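MRNA nuclease HepT (PDB 6M6U) cleaves mRNA as the bacteriostatic toxin of a type VII toxin-antitoxin system and is neutralized mainly through tri-AMPylation by its cognate antitoxin MntA. Local coordinates at residues Ile82-Leu96 and Val112-Phe126. Sequence-based numbering, arbitrary orientation.
Sequences ITQPLSDNLKKMVGL and VVHVVQHHLEDFEQF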
loop_
_atom_site.group_PDB
_atom_site.type_symbol
_atom_site.label_atom_id
_atom_site.label_comp_id
_atom_site.label_asym_id
_atom_site.label_seq_id
_atom_site.Cartn_x
_atom_site.Cartn_y
_atom_site.Cartn_z
ATOM N N ILE B 82 -35.741 -22.951 30.230
ATOM C CA ILE B 82 -35.916 -24.395 30.279
ATOM C C ILE B 82 -35.256 -24.895 31.554
ATOM O O ILE B 82 -34.336 -24.265 32.087
ATOM C CB ILE B 82 -35.334 -25.131 29.049
ATOM C CG1 ILE B 82 -33.834 -24.851 28.904
ATOM C CG2 ILE B 82 -36.094 -24.753 27.790
ATOM C CD1 ILE B 82 -33.177 -25.633 27.776
ATOM N N THR B 83 -35.739 -26.029 32.048
ATOM C CA THR B 83 -35.168 -26.614 33.249
ATOM C C THR B 83 -33.761 -27.125 32.965
ATOM O O THR B 83 -33.412 -27.455 31.829
ATOM C CB THR B 83 -36.047 -27.756 33.754
ATOM O OG1 THR B 83 -35.936 -28.871 32.864
ATOM C CG2 THR B 83 -37.501 -27.314 33.817
ATOM N N GLN B 84 -32.941 -27.167 34.015
ATOM C CA GLN B 84 -31.626 -27.788 33.886
ATOM C C GLN B 84 -31.703 -29.245 33.440
ATOM O O GLN B 84 -30.862 -29.652 32.620
ATOM C CB GLN B 84 -30.855 -27.661 35.207
ATOM C CG GLN B 84 -29.419 -28.148 35.130
ATOM C CD GLN B 84 -28.528 -27.189 34.370
ATOM O OE1 GLN B 84 -28.862 -26.015 34.205
ATOM N NE2 GLN B 84 -27.389 -27.685 33.894
ATOM N N PRO B 85 -32.644 -30.072 33.919
ATOM C CA PRO B 85 -32.743 -31.435 33.362
ATOM C C PRO B 85 -33.050 -31.467 31.872
ATOM O O PRO B 85 -32.394 -32.209 31.126
ATOM C CB PRO B 85 -33.865 -32.077 34.202
ATOM C CG PRO B 85 -34.534 -30.946 34.922
ATOM C CD PRO B 85 -33.475 -29.925 35.127
ATOM N N LEU B 86 -34.033 -30.688 31.409
ATOM C CA LEU B 86 -34.368 -30.702 29.988
ATOM C C LEU B 86 -33.214 -30.170 29.146
ATOM O O LEU B 86 -32.954 -30.678 28.048
ATOM C CB LEU B 86 -35.640 -29.895 29.730
ATOM C CG LEU B 86 -36.076 -29.792 28.265
ATOM C CD1 LEU B 86 -36.320 -31.173 27.668
ATOM C CD2 LEU B 86 -37.312 -28.920 28.121
ATOM N N SER B 87 -32.510 -29.152 29.650
ATOM C CA SER B 87 -31.318 -28.658 28.969
ATOM C C SER B 87 -30.302 -29.773 28.765
ATOM O O SER B 87 -29.742 -29.929 27.673
ATOM C CB SER B 87 -30.700 -27.509 29.769
ATOM O OG SER B 87 -29.387 -27.214 29.315
ATOM N N ASP B 88 -30.059 -30.569 29.808
ATOM C CA ASP B 88 -29.042 -31.613 29.726
ATOM C C ASP B 88 -29.455 -32.727 28.772
ATOM O O ASP B 88 -28.610 -33.289 28.066
ATOM C CB ASP B 88 -28.758 -32.172 31.119
ATOM C CG ASP B 88 -27.924 -31.227 31.963
ATOM O OD1 ASP B 88 -27.812 -30.035 31.598
ATOM O OD2 ASP B 88 -27.378 -31.675 32.994
ATOM N N ASN B 89 -30.748 -33.054 28.727
ATOM C CA ASN B 89 -31.214 -34.103 27.824
ATOM C C ASN B 89 -31.096 -33.666 26.371
ATOM O O ASN B 89 -30.632 -34.432 25.518
ATOM C CB ASN B 89 -32.655 -34.490 28.157
ATOM C CG ASN B 89 -32.748 -35.426 29.346
ATOM O OD1 ASN B 89 -31.767 -36.073 29.723
ATOM N ND2 ASN B 89 -33.934 -35.512 29.938
ATOM N N LEU B 90 -31.523 -32.436 26.068
ATOM C CA LEU B 90 -31.378 -31.916 24.713
ATOM C C LEU B 90 -29.916 -31.894 24.288
ATOM O O LEU B 90 -29.593 -32.191 23.132
ATOM C CB LEU B 90 -31.983 -30.514 24.615
ATOM C CG LEU B 90 -33.478 -30.377 24.881
ATOM C CD1 LEU B 90 -33.878 -28.927 24.763
ATOM C CD2 LEU B 90 -34.287 -31.238 23.928
ATOM N N LYS B 91 -29.013 -31.564 25.215
ATOM C CA LYS B 91 -27.598 -31.502 24.867
ATOM C C LYS B 91 -27.027 -32.882 24.555
ATOM O O LYS B 91 -26.172 -33.005 23.669
ATOM C CB LYS B 91 -26.807 -30.819 25.987
ATOM C CG LYS B 91 -27.048 -29.312 26.055
ATOM C CD LYS B 91 -26.598 -28.711 27.379
ATOM C CE LYS B 91 -25.106 -28.900 27.601
ATOM N NZ LYS B 91 -24.638 -28.281 28.880
ATOM N N LYS B 92 -27.484 -33.935 25.248
ATOM C CA LYS B 92 -26.998 -35.273 24.907
ATOM C C LYS B 92 -27.706 -35.837 23.678
ATOM O O LYS B 92 -27.153 -36.717 23.000
ATOM C CB LYS B 92 -27.111 -36.226 26.110
ATOM C CG LYS B 92 -28.402 -36.197 26.903
ATOM C CD LYS B 92 -28.226 -36.934 28.233
ATOM C CE LYS B 92 -27.449 -38.233 28.067
ATOM N NZ LYS B 92 -28.307 -39.318 27.509
ATOM N N MET B 93 -28.909 -35.340 23.365
ATOM C CA MET B 93 -29.491 -35.602 22.052
ATOM C C MET B 93 -28.562 -35.140 20.935
ATOM O O MET B 93 -28.276 -35.893 19.994
ATOM C CB MET B 93 -30.838 -34.907 21.924
ATOM C CG MET B 93 -31.958 -35.551 22.696
ATOM S SD MET B 93 -32.711 -36.862 21.722
ATOM C CE MET B 93 -34.404 -36.739 22.282
ATOM N N VAL B 94 -28.096 -33.887 21.015
ATOM C CA VAL B 94 -27.161 -33.357 20.026
ATOM C C VAL B 94 -25.929 -34.244 19.930
ATOM O O VAL B 94 -25.458 -34.563 18.830
ATOM C CB VAL B 94 -26.779 -31.904 20.374
ATOM C CG1 VAL B 94 -25.798 -31.356 19.351
ATOM C CG2 VAL B 94 -28.020 -31.026 20.455
ATOM N N GLY B 95 -25.388 -34.657 21.078
ATOM C CA GLY B 95 -24.224 -35.526 21.061
ATOM C C GLY B 95 -24.495 -36.844 20.364
ATOM O O GLY B 95 -23.645 -37.356 19.629
ATOM N N LEU B 96 -25.685 -37.409 20.582
ATOM C CA LEU B 96 -26.057 -38.634 19.882
ATOM C C LEU B 96 -26.200 -38.385 18.387
ATOM O O LEU B 96 -25.802 -39.227 17.572
ATOM C CB LEU B 96 -27.356 -39.195 20.453
ATOM C CG LEU B 96 -27.833 -40.491 19.795
ATOM C CD1 LEU B 96 -26.782 -41.586 19.949
ATOM C CD2 LEU B 96 -29.172 -40.935 20.378
ATOM N N VAL B 112 -29.939 -45.289 20.338
ATOM C CA VAL B 112 -30.907 -44.717 19.404
ATOM C C VAL B 112 -32.288 -45.309 19.646
ATOM O O VAL B 112 -33.290 -44.585 19.682
ATOM C CB VAL B 112 -30.447 -44.931 17.949
ATOM C CG1 VAL B 112 -31.519 -44.451 16.976
ATOM C CG2 VAL B 112 -29.130 -44.207 17.688
ATOM N N VAL B 113 -32.363 -46.631 19.826
ATOM C CA VAL B 113 -33.646 -47.268 20.114
ATOM C C VAL B 113 -34.191 -46.786 21.454
ATOM O O VAL B 113 -35.384 -46.478 21.580
ATOM C CB VAL B 113 -33.508 -48.802 20.068
ATOM C CG1 VAL B 113 -34.581 -49.468 20.922
ATOM C CG2 VAL B 113 -33.593 -49.296 18.632
ATOM N N HIS B 114 -33.329 -46.701 22.471
ATOM C CA HIS B 114 -33.772 -46.192 23.765
ATOM C C HIS B 114 -34.270 -44.756 23.648
ATOM O O HIS B 114 -35.222 -44.365 24.333
ATOM C CB HIS B 114 -32.639 -46.291 24.789
ATOM C CG HIS B 114 -33.085 -46.092 26.207
ATOM N ND1 HIS B 114 -32.671 -45.025 26.976
ATOM C CD2 HIS B 114 -33.905 -46.828 26.996
ATOM C CE1 HIS B 114 -33.220 -45.110 28.176
ATOM N NE2 HIS B 114 -33.973 -46.195 28.213
ATOM N N VAL B 115 -33.646 -43.959 22.776
ATOM C CA VAL B 115 -34.121 -42.598 22.546
ATOM C C VAL B 115 -35.457 -42.615 21.813
ATOM O O VAL B 115 -36.388 -41.888 22.179
ATOM C CB VAL B 115 -33.059 -41.782 21.784
ATOM C CG1 VAL B 115 -33.654 -40.483 21.259
ATOM C CG2 VAL B 115 -31.870 -41.488 22.689
ATOM N N VAL B 116 -35.580 -43.451 20.777
ATOM C CA VAL B 116 -36.835 -43.539 20.031
ATOM C C VAL B 116 -37.987 -43.944 20.942
ATOM O O VAL B 116 -39.118 -43.468 20.780
ATOM C CB VAL B 116 -36.682 -44.520 18.848
ATOM C CG1 VAL B 116 -38.034 -44.809 18.201
ATOM C CG2 VAL B 116 -35.711 -43.964 17.821
ATOM N N GLN B 117 -37.721 -44.806 21.922
ATOM C CA GLN B 117 -38.766 -45.297 22.810
ATOM C C GLN B 117 -39.066 -44.358 23.970
ATOM O O GLN B 117 -40.226 -44.252 24.382
ATOM C CB GLN B 117 -38.381 -46.670 23.370
ATOM C CG GLN B 117 -38.212 -47.758 22.324
ATOM C CD GLN B 117 -37.805 -49.089 22.933
ATOM O OE1 GLN B 117 -36.811 -49.178 23.658
ATOM N NE2 GLN B 117 -38.572 -50.133 22.639
ATOM N N HIS B 118 -38.058 -43.669 24.508
ATOM C CA HIS B 118 -38.211 -42.998 25.792
ATOM C C HIS B 118 -37.835 -41.524 25.819
ATOM O O HIS B 118 -38.121 -40.864 26.825
ATOM C CB HIS B 118 -37.386 -43.721 26.870
ATOM C CG HIS B 118 -37.822 -45.130 27.116
ATOM N ND1 HIS B 118 -36.944 -46.193 27.109
ATOM C CD2 HIS B 118 -39.043 -45.653 27.377
ATOM C CE1 HIS B 118 -37.607 -47.311 27.352
ATOM N NE2 HIS B 118 -38.882 -47.010 27.519
ATOM N N HIS B 119 -37.210 -40.981 24.775
ATOM C CA HIS B 119 -36.703 -39.619 24.849
ATOM C C HIS B 119 -37.253 -38.681 23.787
ATOM O O HIS B 119 -36.929 -37.489 23.817
ATOM C CB HIS B 119 -35.170 -39.625 24.800
ATOM C CG HIS B 119 -34.541 -40.115 26.066
ATOM N ND1 HIS B 119 -33.856 -39.286 26.928
ATOM C CD2 HIS B 119 -34.518 -41.347 26.630
ATOM C CE1 HIS B 119 -33.426 -39.987 27.962
ATOM N NE2 HIS B 119 -33.814 -41.240 27.806
ATOM N N LEU B 120 -38.095 -39.162 22.870
ATOM C CA LEU B 120 -38.787 -38.243 21.974
ATOM C C LEU B 120 -39.657 -37.257 22.741
ATOM O O LEU B 120 -40.005 -36.200 22.200
ATOM C CB LEU B 120 -39.631 -39.020 20.962
ATOM C CG LEU B 120 -38.835 -39.900 19.996
ATOM C CD1 LEU B 120 -39.738 -40.541 18.950
ATOM C CD2 LEU B 120 -37.724 -39.092 19.333
ATOM N N GLU B 121 -40.000 -37.576 23.994
ATOM C CA GLU B 121 -40.772 -36.657 24.825
ATOM C C GLU B 121 -39.990 -35.393 25.160
ATOM O O GLU B 121 -40.598 -34.356 25.445
ATOM C CB GLU B 121 -41.212 -37.354 26.114
ATOM C CG GLU B 121 -42.549 -38.080 26.021
ATOM C CD GLU B 121 -42.458 -39.429 25.323
ATOM O OE1 GLU B 121 -43.506 -40.096 25.195
ATOM O OE2 GLU B 121 -41.348 -39.825 24.908
ATOM N N ASP B 122 -38.653 -35.460 25.150
ATOM C CA ASP B 122 -37.850 -34.267 25.412
ATOM C C ASP B 122 -38.113 -33.188 24.370
ATOM O O ASP B 122 -38.260 -32.009 24.711
ATOM C CB ASP B 122 -36.363 -34.624 25.448
ATOM C CG ASP B 122 -36.017 -35.583 26.574
ATOM O OD1 ASP B 122 -36.796 -35.667 27.547
ATOM O OD2 ASP B 122 -34.961 -36.247 26.488
ATOM N N PHE B 123 -38.181 -33.575 23.094
ATOM C CA PHE B 123 -38.557 -32.633 22.046
ATOM C C PHE B 123 -39.935 -32.039 22.305
ATOM O O PHE B 123 -40.138 -30.830 22.150
ATOM C CB PHE B 123 -38.532 -33.326 20.683
ATOM C CG PHE B 123 -37.164 -33.748 20.233
ATOM C CD1 PHE B 123 -36.089 -32.876 20.318
ATOM C CD2 PHE B 123 -36.952 -35.021 19.721
ATOM C CE1 PHE B 123 -34.830 -33.262 19.900
ATOM C CE2 PHE B 123 -35.693 -35.415 19.301
ATOM C CZ PHE B 123 -34.630 -34.532 19.393
ATOM N N GLU B 124 -40.897 -32.878 22.698
ATOM C CA GLU B 124 -42.254 -32.397 22.936
ATOM C C GLU B 124 -42.327 -31.552 24.201
ATOM O O GLU B 124 -43.060 -30.557 24.249
ATOM C CB GLU B 124 -43.218 -33.580 23.011
ATOM C CG GLU B 124 -42.994 -34.597 21.904
ATOM C CD GLU B 124 -44.284 -35.149 21.338
ATOM O OE1 GLU B 124 -44.781 -36.164 21.865
ATOM O OE2 GLU B 124 -44.801 -34.558 20.366
ATOM N N GLN B 125 -41.566 -31.930 25.230
ATOM C CA GLN B 125 -41.475 -31.109 26.434
ATOM C C GLN B 125 -40.857 -29.748 26.126
ATOM O O GLN B 125 -41.304 -28.720 26.648
ATOM C CB GLN B 125 -40.663 -31.851 27.496
ATOM C CG GLN B 125 -40.639 -31.202 28.868
ATOM C CD GLN B 125 -39.807 -31.993 29.863
ATOM O OE1 GLN B 125 -39.575 -33.190 29.685
ATOM N NE2 GLN B 125 -39.346 -31.323 30.914
ATOM N N PHE B 126 -39.832 -29.724 25.272
ATOM C CA PHE B 126 -39.230 -28.461 24.852
ATOM C C PHE B 126 -40.222 -27.611 24.066
ATOM O O PHE B 126 -40.266 -26.386 24.227
ATOM C CB PHE B 126 -37.974 -28.750 24.025
ATOM C CG PHE B 126 -37.309 -27.528 23.469
ATOM C CD1 PHE B 126 -36.585 -26.682 24.291
ATOM C CD2 PHE B 126 -37.381 -27.240 22.117
ATOM C CE1 PHE B 126 -35.957 -25.561 23.774
ATOM C CE2 PHE B 126 -36.757 -26.120 21.595
ATOM C CZ PHE B 126 -36.044 -25.281 22.426
#
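Met93 lays its CE methyl over one face of the Phe123 ring, 3.9 Å from CE to the ring centroid, a CH-pi contact within the all-helical HepT-like bundle. Bends at chi2 (-86°) and chi3 turn the thioether toward the break between helices 109-118 and 120-131, where SD also packs on Val115 CG1. Helix 84-102 runs against both pieces; its 84-96 part crosses 120-126 at -127°, the axes 9.9 Å apart. Asp122 enters this helix as a knob in the hole formed by Leu86, Asn89, Leu90 and Met93. Its OD2 lies 3.3 Å from Asn89 CB and accepts a long, bent hydrogen bond from His119 ND1, reached on the syn side but 27° out of the carboxylate plane; the bond helps orient the carboxylate toward His119, where the chain leaves the helix. Farther along, Leu90 CD1 approaches Phe126 CD1 to 3.5 Å, while Ile82 CG2 meets that ring at its edge and Leu86 CD2 packs on Phe126 CA and CB, near the ring plane. Cys50 and Ile53 of helix 33-60 also touch Phe126, and Ile12 and Ile16 of helix 3-23 touch Phe123, so both rings join this pair of segments to the rest of the bundle. Toward the RX(4)HXY motif, Leu96, just before Arg97, probably an active-site residue, splays its two methyls: CD1 faces Val112 CG2, and CD2 rests 3.6 Å from Val115 CG2.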